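Local coordinates for protein N(G),N(G)-dimethylarginine dimethylaminohydrolase (Pseudomonas aeruginosa, PDB 1H70) that hydrolyses N(omega)-methylated arginines, dimethylarginine and monomethylarginine, to citrulline and the corresponding methylamine, at residues 64-69 / 163-168; 116-121 / 132-137; 173-178 / 229-234; 213-216 / 222-225; 13-18 / 239-244. The protein carries 1 engineered substitution. All coordinates share one frame; numbering follows the deposited sequence.

Contact 1 of 5, residues 64-69 / 163-168. With CIR (citrulline), chain B.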
# COMPACT_ATOMS: atom_id res chain seq x y z
N PHE A 64 -1.49 -8.66 2.96
CA PHE A 64 -1.54 -7.38 2.26
C PHE A 64 -2.77 -6.57 2.65
O PHE A 64 -3.69 -6.30 1.84
CB PHE A 64 -1.47 -7.59 0.74
CG PHE A 64 -0.22 -8.34 0.34
CD1 PHE A 64 -0.30 -9.51 -0.40
CD2 PHE A 64 1.02 -7.87 0.73
CE1 PHE A 64 0.85 -10.19 -0.76
CE2 PHE A 64 2.19 -8.55 0.36
CZ PHE A 64 2.10 -9.70 -0.39
N VAL A 65 -2.78 -6.14 3.91
CA VAL A 65 -3.89 -5.38 4.48
C VAL A 65 -4.13 -4.01 3.84
O VAL A 65 -5.22 -3.43 4.02
CB VAL A 65 -3.73 -5.20 6.01
CG1 VAL A 65 -3.76 -6.56 6.70
CG2 VAL A 65 -2.45 -4.41 6.35
N GLU A 66 -3.17 -3.51 3.07
CA GLU A 66 -3.39 -2.26 2.36
C GLU A 66 -4.62 -2.34 1.45
O GLU A 66 -5.32 -1.36 1.34
CB GLU A 66 -2.17 -1.90 1.50
CG GLU A 66 -2.40 -0.77 0.51
CD GLU A 66 -1.13 -0.02 0.19
OE1 GLU A 66 -0.39 -0.46 -0.72
OE2 GLU A 66 -0.87 1.02 0.81
N ASP A 67 -4.89 -3.47 0.80
CA ASP A 67 -5.99 -3.50 -0.19
C ASP A 67 -7.43 -3.42 0.31
O ASP A 67 -8.25 -2.71 -0.28
CB ASP A 67 -5.74 -4.64 -1.17
CG ASP A 67 -4.43 -4.46 -1.88
OD1 ASP A 67 -4.19 -3.33 -2.40
OD2 ASP A 67 -3.61 -5.38 -1.93
N PRO A 68 -7.79 -4.13 1.37
CA PRO A 68 -9.18 -4.11 1.86
C PRO A 68 -9.71 -2.83 2.49
O PRO A 68 -10.92 -2.76 2.73
CB PRO A 68 -9.23 -5.27 2.87
CG PRO A 68 -7.81 -5.63 3.17
CD PRO A 68 -6.94 -5.09 2.10
N VAL A 69 -8.90 -1.80 2.76
CA VAL A 69 -9.40 -0.60 3.41
C VAL A 69 -8.55 0.60 3.06
O VAL A 69 -7.36 0.48 2.78
CB VAL A 69 -9.29 -0.64 4.97
CG1 VAL A 69 -10.24 0.41 5.58
CG2 VAL A 69 -9.53 -2.01 5.59
N HIS A 163 -1.02 -2.43 -9.37
CA HIS A 163 -1.72 -1.34 -8.72
C HIS A 163 -0.87 -0.09 -8.93
O HIS A 163 0.33 -0.19 -9.15
CB HIS A 163 -1.82 -1.47 -7.19
CG HIS A 163 -2.61 -2.63 -6.68
ND1 HIS A 163 -2.03 -3.77 -6.15
CD2 HIS A 163 -3.94 -2.82 -6.60
CE1 HIS A 163 -2.98 -4.62 -5.79
NE2 HIS A 163 -4.14 -4.06 -6.03
N LEU A 164 -1.49 1.06 -8.76
CA LEU A 164 -0.78 2.32 -8.89
C LEU A 164 0.51 2.38 -8.05
O LEU A 164 1.58 2.75 -8.54
CB LEU A 164 -1.71 3.45 -8.44
CG LEU A 164 -1.20 4.89 -8.59
CD1 LEU A 164 -1.36 5.32 -10.05
CD2 LEU A 164 -2.02 5.80 -7.69
N LYS A 165 0.40 1.99 -6.77
CA LYS A 165 1.55 2.08 -5.86
C LYS A 165 2.66 1.05 -6.06
O LYS A 165 3.68 1.09 -5.37
CB LYS A 165 1.13 2.23 -4.40
CG LYS A 165 0.46 3.60 -4.15
CD LYS A 165 0.42 3.95 -2.68
CE LYS A 165 -0.40 2.95 -1.86
NZ LYS A 165 -0.90 3.64 -0.60
N THR A 166 2.51 0.19 -7.05
CA THR A 166 3.56 -0.72 -7.46
C THR A 166 4.71 0.12 -7.99
O THR A 166 5.89 -0.25 -7.85
CB THR A 166 3.06 -1.61 -8.59
OG1 THR A 166 2.11 -2.57 -8.09
CG2 THR A 166 4.20 -2.43 -9.21
N GLY A 167 4.36 1.21 -8.65
CA GLY A 167 5.36 2.08 -9.26
C GLY A 167 5.38 3.51 -8.78
O GLY A 167 5.93 4.39 -9.46
N LEU A 168 4.83 3.78 -7.60
CA LEU A 168 4.78 5.16 -7.09
C LEU A 168 4.72 5.17 -5.58
O LEU A 168 4.17 4.25 -4.97
CB LEU A 168 3.52 5.87 -7.55
CG LEU A 168 3.39 6.50 -8.92
CD1 LEU A 168 1.92 6.74 -9.23
CD2 LEU A 168 4.19 7.80 -8.93
C CIR B . -2.35 -9.90 -5.05
O CIR B . -3.44 -9.32 -4.77
OXT CIR B . -2.14 -10.34 -6.26
CA CIR B . -1.27 -10.03 -4.00
N CIR B . -0.46 -11.23 -4.26
C3 CIR B . -0.38 -8.76 -4.02
C4 CIR B . -1.20 -7.55 -3.52
C5 CIR B . -0.33 -6.31 -3.57
N6 CIR B . -1.05 -5.14 -3.03
C7 CIR B . -0.51 -3.96 -2.80
O7 CIR B . 0.69 -3.71 -3.00
N8 CIR B . -1.30 -2.99 -2.30

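Contact 2 of 5, residues 116-121 / 132-137. With CIR (citrulline), chain B.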
# COMPACT_ATOMS: atom_id res chain seq x y z
N ALA A 116 -7.13 -0.77 -2.30
CA ALA A 116 -6.44 0.45 -1.86
C ALA A 116 -4.98 0.61 -2.24
O ALA A 116 -4.43 1.70 -2.09
CB ALA A 116 -6.64 0.71 -0.35
N GLY A 117 -4.34 -0.43 -2.77
CA GLY A 117 -2.97 -0.31 -3.27
C GLY A 117 -2.96 0.61 -4.50
O GLY A 117 -1.92 1.11 -4.92
N ASP A 118 -4.14 0.81 -5.08
CA ASP A 118 -4.32 1.70 -6.23
C ASP A 118 -4.48 3.15 -5.79
O ASP A 118 -4.65 4.03 -6.63
CB ASP A 118 -5.57 1.30 -7.02
CG ASP A 118 -5.29 0.25 -8.08
OD1 ASP A 118 -4.32 0.44 -8.85
OD2 ASP A 118 -6.04 -0.76 -8.20
N ILE A 119 -4.45 3.39 -4.48
CA ILE A 119 -4.66 4.74 -3.95
C ILE A 119 -3.44 5.34 -3.29
O ILE A 119 -2.87 4.80 -2.33
CB ILE A 119 -5.88 4.75 -2.98
CG1 ILE A 119 -7.12 4.24 -3.71
CG2 ILE A 119 -6.17 6.22 -2.49
CD1 ILE A 119 -8.35 4.02 -2.82
N MET A 120 -3.06 6.54 -3.76
CA MET A 120 -1.93 7.26 -3.20
C MET A 120 -2.37 8.60 -2.56
O MET A 120 -2.89 9.45 -3.25
CB MET A 120 -0.90 7.57 -4.29
CG MET A 120 0.38 8.21 -3.74
SD MET A 120 1.67 8.48 -4.96
CE MET A 120 0.79 9.56 -6.14
N MET A 121 -2.16 8.75 -1.26
CA MET A 121 -2.57 9.93 -0.50
C MET A 121 -1.49 10.99 -0.50
O MET A 121 -0.36 10.73 -0.06
CB MET A 121 -2.85 9.53 0.95
CG MET A 121 -3.16 10.69 1.88
SD MET A 121 -3.64 10.14 3.57
CE MET A 121 -1.99 9.79 4.22
N ALA A 132 -6.66 -3.46 -13.16
CA ALA A 132 -7.44 -4.69 -13.28
C ALA A 132 -8.18 -4.99 -11.99
O ALA A 132 -9.14 -5.79 -11.98
CB ALA A 132 -6.54 -5.86 -13.63
N ARG A 133 -7.74 -4.36 -10.91
CA ARG A 133 -8.33 -4.57 -9.59
C ARG A 133 -9.28 -3.44 -9.14
O ARG A 133 -10.18 -3.66 -8.33
CB ARG A 133 -7.23 -4.72 -8.55
CG ARG A 133 -6.26 -5.88 -8.84
CD ARG A 133 -6.92 -7.25 -8.68
NE ARG A 133 -5.98 -8.34 -8.97
CZ ARG A 133 -5.10 -8.74 -8.09
NH1 ARG A 133 -5.04 -8.19 -6.88
NH2 ARG A 133 -4.28 -9.76 -8.38
N THR A 134 -9.05 -2.23 -9.63
CA THR A 134 -9.87 -1.07 -9.27
C THR A 134 -10.52 -0.52 -10.52
O THR A 134 -9.80 0.06 -11.34
CB THR A 134 -8.99 0.00 -8.63
OG1 THR A 134 -8.55 -0.49 -7.35
CG2 THR A 134 -9.78 1.31 -8.32
N ASN A 135 -11.84 -0.67 -10.64
CA ASN A 135 -12.54 -0.18 -11.83
C ASN A 135 -13.05 1.26 -11.66
O ASN A 135 -13.06 1.80 -10.57
CB ASN A 135 -13.62 -1.17 -12.28
CG ASN A 135 -14.78 -1.30 -11.34
OD1 ASN A 135 -15.00 -0.48 -10.44
ND2 ASN A 135 -15.58 -2.36 -11.57
N ALA A 136 -13.42 1.88 -12.77
CA ALA A 136 -13.89 3.26 -12.78
C ALA A 136 -15.10 3.52 -11.87
O ALA A 136 -15.25 4.60 -11.31
CB ALA A 136 -14.22 3.65 -14.22
N GLU A 137 -15.99 2.54 -11.74
CA GLU A 137 -17.16 2.69 -10.87
C GLU A 137 -16.71 2.72 -9.41
O GLU A 137 -17.19 3.52 -8.63
CB GLU A 137 -18.17 1.57 -11.08
CG GLU A 137 -19.31 1.48 -10.06
CD GLU A 137 -20.18 2.73 -9.93
OE1 GLU A 137 -20.21 3.55 -10.87
OE2 GLU A 137 -20.89 2.88 -8.90
C CIR B . -2.35 -9.90 -5.05
O CIR B . -3.44 -9.32 -4.77
OXT CIR B . -2.14 -10.34 -6.26
CA CIR B . -1.27 -10.03 -4.00
N CIR B . -0.46 -11.23 -4.26
C3 CIR B . -0.38 -8.76 -4.02
C4 CIR B . -1.20 -7.55 -3.52
C5 CIR B . -0.33 -6.31 -3.57
N6 CIR B . -1.05 -5.14 -3.03
C7 CIR B . -0.51 -3.96 -2.80
O7 CIR B . 0.69 -3.71 -3.00
N8 CIR B . -1.30 -2.99 -2.30

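Contact 3 of 5, residues 173-178 / 229-234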
# COMPACT_ATOMS: atom_id res chain seq x y z
N HIS A 173 6.47 16.21 1.74
CA HIS A 173 7.35 17.30 1.30
C HIS A 173 7.53 17.42 -0.22
O HIS A 173 8.54 17.92 -0.69
CB HIS A 173 8.72 17.22 1.99
CG HIS A 173 8.63 16.95 3.46
ND1 HIS A 173 8.07 17.85 4.35
CD2 HIS A 173 8.99 15.87 4.19
CE1 HIS A 173 8.10 17.34 5.56
NE2 HIS A 173 8.67 16.14 5.50
N ASN A 174 6.57 16.96 -1.00
CA ASN A 174 6.57 17.04 -2.45
C ASN A 174 7.53 16.05 -3.13
O ASN A 174 7.76 16.14 -4.31
CB ASN A 174 6.86 18.49 -2.94
CG ASN A 174 6.22 18.78 -4.28
OD1 ASN A 174 5.09 18.37 -4.53
ND2 ASN A 174 6.92 19.49 -5.16
N ASN A 175 8.07 15.09 -2.38
CA ASN A 175 9.03 14.14 -2.94
C ASN A 175 8.28 12.91 -3.37
O ASN A 175 7.66 12.28 -2.51
CB ASN A 175 10.10 13.78 -1.91
CG ASN A 175 10.94 14.99 -1.54
OD1 ASN A 175 11.26 15.77 -2.44
ND2 ASN A 175 11.27 15.19 -0.27
N LEU A 176 8.29 12.62 -4.67
CA LEU A 176 7.56 11.48 -5.23
C LEU A 176 8.45 10.44 -5.90
O LEU A 176 9.16 10.77 -6.84
CB LEU A 176 6.56 12.01 -6.27
CG LEU A 176 5.66 10.96 -6.96
CD1 LEU A 176 4.68 10.32 -5.94
CD2 LEU A 176 4.83 11.59 -8.11
N LEU A 177 8.41 9.19 -5.46
CA LEU A 177 9.15 8.13 -6.16
C LEU A 177 8.31 7.70 -7.36
O LEU A 177 7.10 7.49 -7.23
CB LEU A 177 9.38 6.88 -5.28
CG LEU A 177 10.15 7.06 -3.96
CD1 LEU A 177 10.35 5.71 -3.29
CD2 LEU A 177 11.52 7.72 -4.23
N ALA A 178 8.92 7.58 -8.54
CA ALA A 178 8.19 7.16 -9.72
C ALA A 178 9.02 6.26 -10.63
O ALA A 178 10.22 6.49 -10.86
CB ALA A 178 7.65 8.33 -10.53
N LEU A 229 17.64 13.16 0.75
CA LEU A 229 16.56 14.11 0.96
C LEU A 229 16.40 14.46 2.44
O LEU A 229 15.81 15.50 2.76
CB LEU A 229 15.27 13.60 0.33
CG LEU A 229 15.33 13.69 -1.20
CD1 LEU A 229 14.39 12.69 -1.84
CD2 LEU A 229 15.03 15.10 -1.66
N GLY A 230 16.93 13.64 3.35
CA GLY A 230 16.88 13.94 4.77
C GLY A 230 16.12 12.95 5.62
O GLY A 230 16.01 13.12 6.84
N TYR A 231 15.58 11.91 4.99
CA TYR A 231 14.82 10.89 5.70
C TYR A 231 15.70 9.85 6.38
O TYR A 231 16.78 9.53 5.90
CB TYR A 231 13.90 10.15 4.73
CG TYR A 231 12.94 11.04 3.98
CD1 TYR A 231 11.83 11.56 4.61
CD2 TYR A 231 13.13 11.33 2.64
CE1 TYR A 231 10.93 12.38 3.93
CE2 TYR A 231 12.26 12.14 1.95
CZ TYR A 231 11.15 12.66 2.59
OH TYR A 231 10.29 13.45 1.88
N ARG A 232 15.21 9.29 7.49
CA ARG A 232 15.92 8.20 8.15
C ARG A 232 15.50 6.94 7.41
O ARG A 232 14.35 6.51 7.54
CB ARG A 232 15.52 8.07 9.61
CG ARG A 232 15.99 9.23 10.46
CD ARG A 232 15.59 9.11 11.93
NE ARG A 232 16.14 7.92 12.56
CZ ARG A 232 15.87 7.58 13.81
NH1 ARG A 232 15.07 8.33 14.56
NH2 ARG A 232 16.40 6.47 14.33
N VAL A 233 16.41 6.36 6.63
CA VAL A 233 16.03 5.19 5.84
C VAL A 233 16.26 3.87 6.56
O VAL A 233 17.33 3.61 7.13
CB VAL A 233 16.70 5.22 4.45
CG1 VAL A 233 16.24 4.04 3.57
CG2 VAL A 233 16.41 6.55 3.77
N ILE A 234 15.22 3.04 6.55
CA ILE A 234 15.28 1.71 7.16
C ILE A 234 15.11 0.67 6.06
O ILE A 234 14.12 0.72 5.34
CB ILE A 234 14.17 1.53 8.20
CG1 ILE A 234 14.23 2.64 9.25
CG2 ILE A 234 14.28 0.14 8.84
CD1 ILE A 234 13.01 2.66 10.18

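Contact 4 of 5, residues 213-216 / 222-225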
# COMPACT_ATOMS: atom_id res chain seq x y z
N VAL A 213 11.75 6.34 6.37
CA VAL A 213 11.24 5.80 5.11
C VAL A 213 11.66 4.34 5.12
O VAL A 213 12.86 4.02 5.20
CB VAL A 213 11.69 6.51 3.83
CG1 VAL A 213 11.33 5.64 2.62
CG2 VAL A 213 10.99 7.85 3.65
N ILE A 214 10.67 3.45 5.09
CA ILE A 214 10.94 2.01 5.11
C ILE A 214 10.96 1.52 3.66
O ILE A 214 10.01 1.80 2.91
CB ILE A 214 9.92 1.26 5.96
CG1 ILE A 214 10.09 1.66 7.45
CG2 ILE A 214 10.12 -0.25 5.82
CD1 ILE A 214 8.99 1.16 8.37
N MET A 215 12.02 0.84 3.25
CA MET A 215 12.13 0.43 1.86
C MET A 215 12.70 -0.99 1.80
O MET A 215 13.31 -1.44 2.79
CB MET A 215 13.08 1.38 1.10
CG MET A 215 14.52 1.18 1.54
SD MET A 215 15.74 2.20 0.63
CE MET A 215 15.48 1.58 -0.99
N PRO A 216 12.52 -1.67 0.67
CA PRO A 216 13.08 -3.02 0.49
C PRO A 216 14.61 -2.96 0.49
O PRO A 216 15.23 -2.00 -0.03
CB PRO A 216 12.57 -3.44 -0.89
CG PRO A 216 12.23 -2.17 -1.60
CD PRO A 216 11.78 -1.21 -0.52
N THR A 222 18.40 3.74 -5.08
CA THR A 222 17.19 4.33 -4.55
C THR A 222 17.36 4.72 -3.10
O THR A 222 16.92 5.78 -2.66
CB THR A 222 16.03 3.32 -4.68
OG1 THR A 222 15.76 3.08 -6.07
CG2 THR A 222 14.76 3.91 -4.06
N ARG A 223 18.05 3.87 -2.34
CA ARG A 223 18.32 4.17 -0.94
C ARG A 223 19.08 5.48 -0.80
O ARG A 223 18.82 6.29 0.08
CB ARG A 223 19.09 3.01 -0.32
CG ARG A 223 19.47 3.20 1.14
CD ARG A 223 20.90 3.68 1.23
NE ARG A 223 21.18 4.57 2.34
CZ ARG A 223 21.09 4.26 3.63
NH1 ARG A 223 20.69 3.05 4.01
NH2 ARG A 223 21.40 5.17 4.54
N GLU A 224 20.03 5.72 -1.70
CA GLU A 224 20.80 6.97 -1.62
C GLU A 224 19.97 8.18 -2.08
O GLU A 224 20.11 9.29 -1.53
CB GLU A 224 22.12 6.84 -2.39
CG GLU A 224 23.02 8.07 -2.30
CD GLU A 224 23.51 8.38 -0.89
OE1 GLU A 224 23.37 7.54 0.03
OE2 GLU A 224 24.06 9.48 -0.69
N LYS A 225 19.11 7.98 -3.08
CA LYS A 225 18.25 9.07 -3.55
C LYS A 225 17.32 9.53 -2.42
O LYS A 225 17.09 10.72 -2.24
CB LYS A 225 17.50 8.67 -4.82
CG LYS A 225 18.40 8.37 -6.01
CD LYS A 225 17.60 8.08 -7.28
CE LYS A 225 18.52 7.62 -8.41
NZ LYS A 225 18.16 8.31 -9.68

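Contact 5 of 5, residues 13-18 / 239-244. With CIR (citrulline), chain B.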
# COMPACT_ATOMS: atom_id res chain seq x y z
N ARG A 13 0.17 -19.64 6.38
CA ARG A 13 0.98 -20.64 5.70
C ARG A 13 0.58 -20.66 4.23
O ARG A 13 1.42 -20.95 3.36
CB ARG A 13 0.78 -22.03 6.29
CG ARG A 13 1.43 -22.25 7.66
CD ARG A 13 1.10 -23.62 8.25
NE ARG A 13 -0.32 -23.78 8.53
CZ ARG A 13 -0.90 -23.35 9.66
NH1 ARG A 13 -0.17 -22.73 10.56
NH2 ARG A 13 -2.20 -23.52 9.87
N SER A 14 -0.69 -20.38 3.94
CA SER A 14 -1.18 -20.36 2.56
C SER A 14 -0.61 -19.23 1.69
O SER A 14 -0.89 -19.17 0.49
CB SER A 14 -2.72 -20.37 2.47
OG SER A 14 -3.25 -19.25 3.14
N LEU A 15 0.21 -18.37 2.28
CA LEU A 15 0.92 -17.30 1.57
C LEU A 15 1.67 -17.87 0.37
O LEU A 15 1.79 -17.21 -0.66
CB LEU A 15 1.98 -16.65 2.48
CG LEU A 15 2.79 -15.50 1.88
CD1 LEU A 15 2.01 -14.20 2.04
CD2 LEU A 15 4.17 -15.34 2.51
N VAL A 16 2.20 -19.09 0.50
CA VAL A 16 2.93 -19.71 -0.60
C VAL A 16 2.10 -19.79 -1.86
O VAL A 16 2.67 -19.85 -2.96
CB VAL A 16 3.47 -21.11 -0.25
CG1 VAL A 16 4.38 -21.04 0.98
CG2 VAL A 16 2.34 -22.10 -0.05
N ASP A 17 0.77 -19.84 -1.70
CA ASP A 17 -0.17 -19.90 -2.80
C ASP A 17 -0.83 -18.55 -3.10
O ASP A 17 -1.94 -18.49 -3.65
CB ASP A 17 -1.29 -20.92 -2.47
CG ASP A 17 -0.75 -22.33 -2.27
OD1 ASP A 17 0.21 -22.71 -2.97
OD2 ASP A 17 -1.23 -23.12 -1.45
N GLY A 18 -0.17 -17.46 -2.72
CA GLY A 18 -0.70 -16.13 -2.99
C GLY A 18 -0.77 -15.85 -4.48
O GLY A 18 0.01 -16.40 -5.25
N SER A 239 11.93 -9.90 0.00
CA SER A 239 12.02 -10.76 -1.17
C SER A 239 10.90 -11.79 -1.30
O SER A 239 10.48 -12.10 -2.41
CB SER A 239 13.38 -11.48 -1.17
OG SER A 239 13.38 -12.57 -0.27
N GLU A 240 10.40 -12.31 -0.19
CA GLU A 240 9.34 -13.32 -0.27
C GLU A 240 8.01 -12.70 -0.68
O GLU A 240 7.17 -13.36 -1.29
CB GLU A 240 9.24 -14.10 1.04
CG GLU A 240 10.51 -14.87 1.37
CD GLU A 240 11.11 -15.60 0.17
OE1 GLU A 240 10.61 -16.67 -0.26
OE2 GLU A 240 12.12 -15.08 -0.34
N TYR A 241 7.83 -11.41 -0.37
CA TYR A 241 6.59 -10.73 -0.79
C TYR A 241 6.69 -10.27 -2.24
O TYR A 241 5.69 -10.24 -2.96
CB TYR A 241 6.21 -9.64 0.21
CG TYR A 241 6.05 -10.27 1.58
CD1 TYR A 241 7.07 -10.22 2.51
CD2 TYR A 241 4.89 -10.97 1.90
CE1 TYR A 241 6.92 -10.83 3.76
CE2 TYR A 241 4.73 -11.57 3.13
CZ TYR A 241 5.74 -11.51 4.05
OH TYR A 241 5.59 -12.12 5.27
N ARG A 242 7.90 -9.93 -2.68
CA ARG A 242 8.14 -9.55 -4.07
C ARG A 242 7.69 -10.66 -5.02
O ARG A 242 7.14 -10.40 -6.13
CB ARG A 242 9.63 -9.20 -4.29
CG ARG A 242 9.96 -8.87 -5.74
CD ARG A 242 11.37 -8.30 -5.90
NE ARG A 242 11.78 -8.21 -7.31
CZ ARG A 242 12.59 -9.06 -7.95
NH1 ARG A 242 13.12 -10.12 -7.33
NH2 ARG A 242 12.88 -8.84 -9.23
N LYS A 243 7.86 -11.91 -4.60
CA LYS A 243 7.44 -13.07 -5.38
C LYS A 243 5.95 -13.08 -5.68
O LYS A 243 5.53 -13.66 -6.68
CB LYS A 243 7.79 -14.38 -4.67
CG LYS A 243 9.27 -14.68 -4.66
CD LYS A 243 9.58 -15.86 -3.72
CE LYS A 243 11.07 -16.15 -3.70
NZ LYS A 243 11.34 -17.32 -2.80
N ILE A 244 5.16 -12.49 -4.79
CA ILE A 244 3.72 -12.41 -4.99
C ILE A 244 3.27 -10.95 -5.13
O ILE A 244 2.23 -10.54 -4.61
CB ILE A 244 2.89 -13.23 -3.94
CG1 ILE A 244 3.26 -12.83 -2.51
CG2 ILE A 244 3.09 -14.74 -4.19
CD1 ILE A 244 2.48 -13.61 -1.42
C CIR B . -2.35 -9.90 -5.05
O CIR B . -3.44 -9.32 -4.77
OXT CIR B . -2.14 -10.34 -6.26
CA CIR B . -1.27 -10.03 -4.00
N CIR B . -0.46 -11.23 -4.26
C3 CIR B . -0.38 -8.76 -4.02
C4 CIR B . -1.20 -7.55 -3.52
C5 CIR B . -0.33 -6.31 -3.57
N6 CIR B . -1.05 -5.14 -3.03
C7 CIR B . -0.51 -3.96 -2.80
O7 CIR B . 0.69 -3.71 -3.00
N8 CIR B . -1.30 -2.99 -2.30

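Contact 1 of 5, residues 64-69 / 163-168
Citrulline lies in the active-site pocket between the carboxylates of Glu66 and Asp67 and the imidazole of His163, inferred to be the proton donor. Asp67 takes two ureido nitrogens at once: N6 of citrulline donates to OD2 at 2.8 Å and N8 to OD1 at 2.9 Å, both nearly straight, a two-pronged grip that fixes the turn of the ureido group. N8 gives a second bond to Glu66 OE1 at 3.1 Å, more bent at 152°; OE1 is also hydrogen-bonded to Ser249. Across the segments, Lys165 NZ reaches the other oxygen of Glu66, OE2, at 3.0 Å in a salt bridge. The ammonium arrives from above the carboxylate plane, 52° out of it, and the bend of the lysine chain at chi3 (-61°) brings it there. Asp67 OD1 lies over one face of the His163 ring, 3.7 Å from NE2, displaced from the ring centre. That nitrogen is hydrogen-bonded to Glu115, which restrains the ring, while CE1 comes within 3.4 Å of citrulline N6. At the aliphatic end of the ligand, Phe64 CD1 packs on C3 at 3.7 Å. Arg86 pairs with Asp67 OD2, Arg254 with Glu66 OE2, and the main-chain oxygen of Ile119 accepts from Lys165 NZ. Ser250, an engineered replacement at the nucleophile position, also hydrogen-bonds the ligand. With each carboxylate shared between the ligand and protein partners, cationic ones among them, the site reads the ureido N-H groups, and the positively charged substrate guanidinium would probably be drawn to the same acidic pair.

Contact 2 of 5, residues 116-121 / 132-137
Thr134 and Asp118 approach from opposite directions and join through one short hydrogen bond, Thr134 OG1 to Asp118 OD2, at 2.7 Å. The hydroxyl sits beside its own backbone N and anti to the carbonyl carbon (chi1 -68°), which aims it at the carboxylate and leaves CG2 turned elsewhere. It meets OD2 on the anti side, 24° out of the carboxylate plane, and OG1 is hydrogen-bonded to the backbone N of Glu115 as well. OD2 is also bonded to Ser131, and OD1 takes the backbone N of Leu164, so that both oxygens of this buried aspartate are engaged.

Arg133, one residue earlier, touches Asp118 lightly through CB, 4.1 Å from OD2, and then its chain leads away. A bend at chi2 (-69°) followed by an extended chi3 carries the guanidinium to the carboxylate of citrulline, which it meets at its edge. Here NH1 donates to O at 2.9 Å and NH2 to OXT at 3.1 Å, two nearly straight bonds. NH1 also pairs with Glu115. On the other segment, Gly117 CA lies 3.3 Å from citrulline N8. The Asp118–Thr134 bond thus ties the loop bearing the carboxylate-binding arginine to the turn beside the ureido group, and the paired bonds of Arg133 suit an amino-acid substrate whose carboxylate is ionised.

Contact 3 of 5, residues 173-178 / 229-234
The segments 173-178 and 229-234 are not paired as strands: their nearest CA atoms, those of Asn175 and Leu229, stand 8.5 Å apart, and side chains bridge the gap. The central link is a hydrogen bond from Asn175 ND2 to Tyr231 OH, 2.9 Å long and almost straight at 172°. The hydroxyl lies in the plane of the asparagine amide, whereas the amide meets the tyrosine ring at its edge with the two planes 89° apart. Tyr231 CG stands anti to its carbonyl carbon (chi1 -58°), and from there the ring carries the hydroxyl across to the other segment. The same oxygen has a weak hydrogen bond to the backbone O of Leu171.

His173 slides past the tyrosine in the reverse direction. Its CD2 comes to 3.6 Å from Tyr231 OH, which lies in the plane of the imidazole at its edge, and CD2 is also 4.0 Å from Tyr231 CE1. The polar end of the histidine is turned to Glu211, which NE2 contacts by a hydrogen bond. Leu229 comes from the direction opposite to Asn175 and lays CD2 against OD1 at 3.9 Å; that oxygen accepts a hydrogen bond from Asn192. The asparagine amide is therefore held at both ends, by Tyr231 and by Asn192, which fixes which end is oxygen and which nitrogen. Gly230, at positive phi, follows helix 220-227, and Tyr231 lies just before strand 232-236. The tyrosine ring packs on Val213 of strand 212-216 and Ile226 of helix 220-227, and Leu229 rests on Ile194 of strand 192-195, joining two neighbouring sheets.

Contact 4 of 5, residues 213-216 / 222-225
Strand 213-216 runs past helical residues 222-225 at a nearest CA separation of 7.8 Å, between Met215 and Arg223. Met215 spans this gap. Its CG occupies the crowded position between the backbone N and the carbonyl carbon (chi1 70°), and the chain then extends before bending at chi3 (-61°), which turns the methyl toward Thr222. The sulfur meets the root of Arg223, with SD 3.6 Å from both CB and CA, and CG of the arginine 3.9 Å from SD. The two side chains cross at about a right angle. Met215 CE reaches the helix backbone at Arg223 N, 3.7 Å away, and touches Thr222 CG2 at 3.9 Å.

The contact belongs to the beta-alpha-beta unit of strand 212-216, helix 220-227 and strand 232-236, in which the two strands run parallel and the helix covers one face of their sheet. Val233 and Glu235 of strand 232-236 lie beside Met215, and Val233 also touches Arg223.

Thr222 presents its methyl inward, CG2 being anti to the backbone N, while OG1 is hydrogen-bonded to Glu200. Arg223 leaves the interface beyond its CG: bends at chi2 and chi3 lead its guanidinium away from Met215, toward a long, weak ion pair with Glu235.

Contact 5 of 5, residues 13-18 / 239-244
Leu15 reaches across to Tyr241 and Ile244 with a side chain that starts from a 3-10 turn. From CB, the chain goes to a CG set anti to the backbone N (chi1 -179°), which points it at segment 239-244; CG lies 3.8 Å from Ile244 CD1. The two methyls then part. CD1 is pressed against Ile244 CD1 at 3.5 Å and also lies 3.9 Å from Tyr241 CE2. CD2 touches the same ring carbon, Tyr241 CE2, at 3.9 Å, so both branches touch one atom of a ring whose chain crosses the leucine at about a right angle. Tyr241 sends its hydroxyl to the backbone O of Ala32 in helix 29-43, and that helix also touches Leu15 through Ala32.

Ile244 meets the loop with two branches. Besides the leucine contact, its CG2 packs on Gly18 O at 3.7 Å. Gly18, having no side chain, comes within 6.1 Å of Ile244, CA to CA. Behind this apolar contact, Ile244 O accepts a hydrogen bond from the amino N of citrulline at 2.8 Å. The packing thus backs Ile244, which lines the citrulline pocket at its amino-acid end, a backbone carbonyl serving the ligand's alpha-amino group.

Contact 1 lies near the centre of the chain; the others are more peripheral, and contact 3 alone among them is only partly buried. Contacts 1, 2 and 5 converge on citrulline: contact 1 holds the ureido end with charged groups, contact 2 the carboxylate and contact 5 the amino group. Contacts 1 and 2 interlock directly, through Asp67 OD1 with Gly117 N and Leu164 N with Asp118 OD1, whereas contact 5 meets contact 1 by apolar packing on Phe64. Contacts 3 and 4, away from the ligand, lie on the neighbouring strands 232-236 and 212-216; polar side chains dominate contact 3 and methionine packing contact 4.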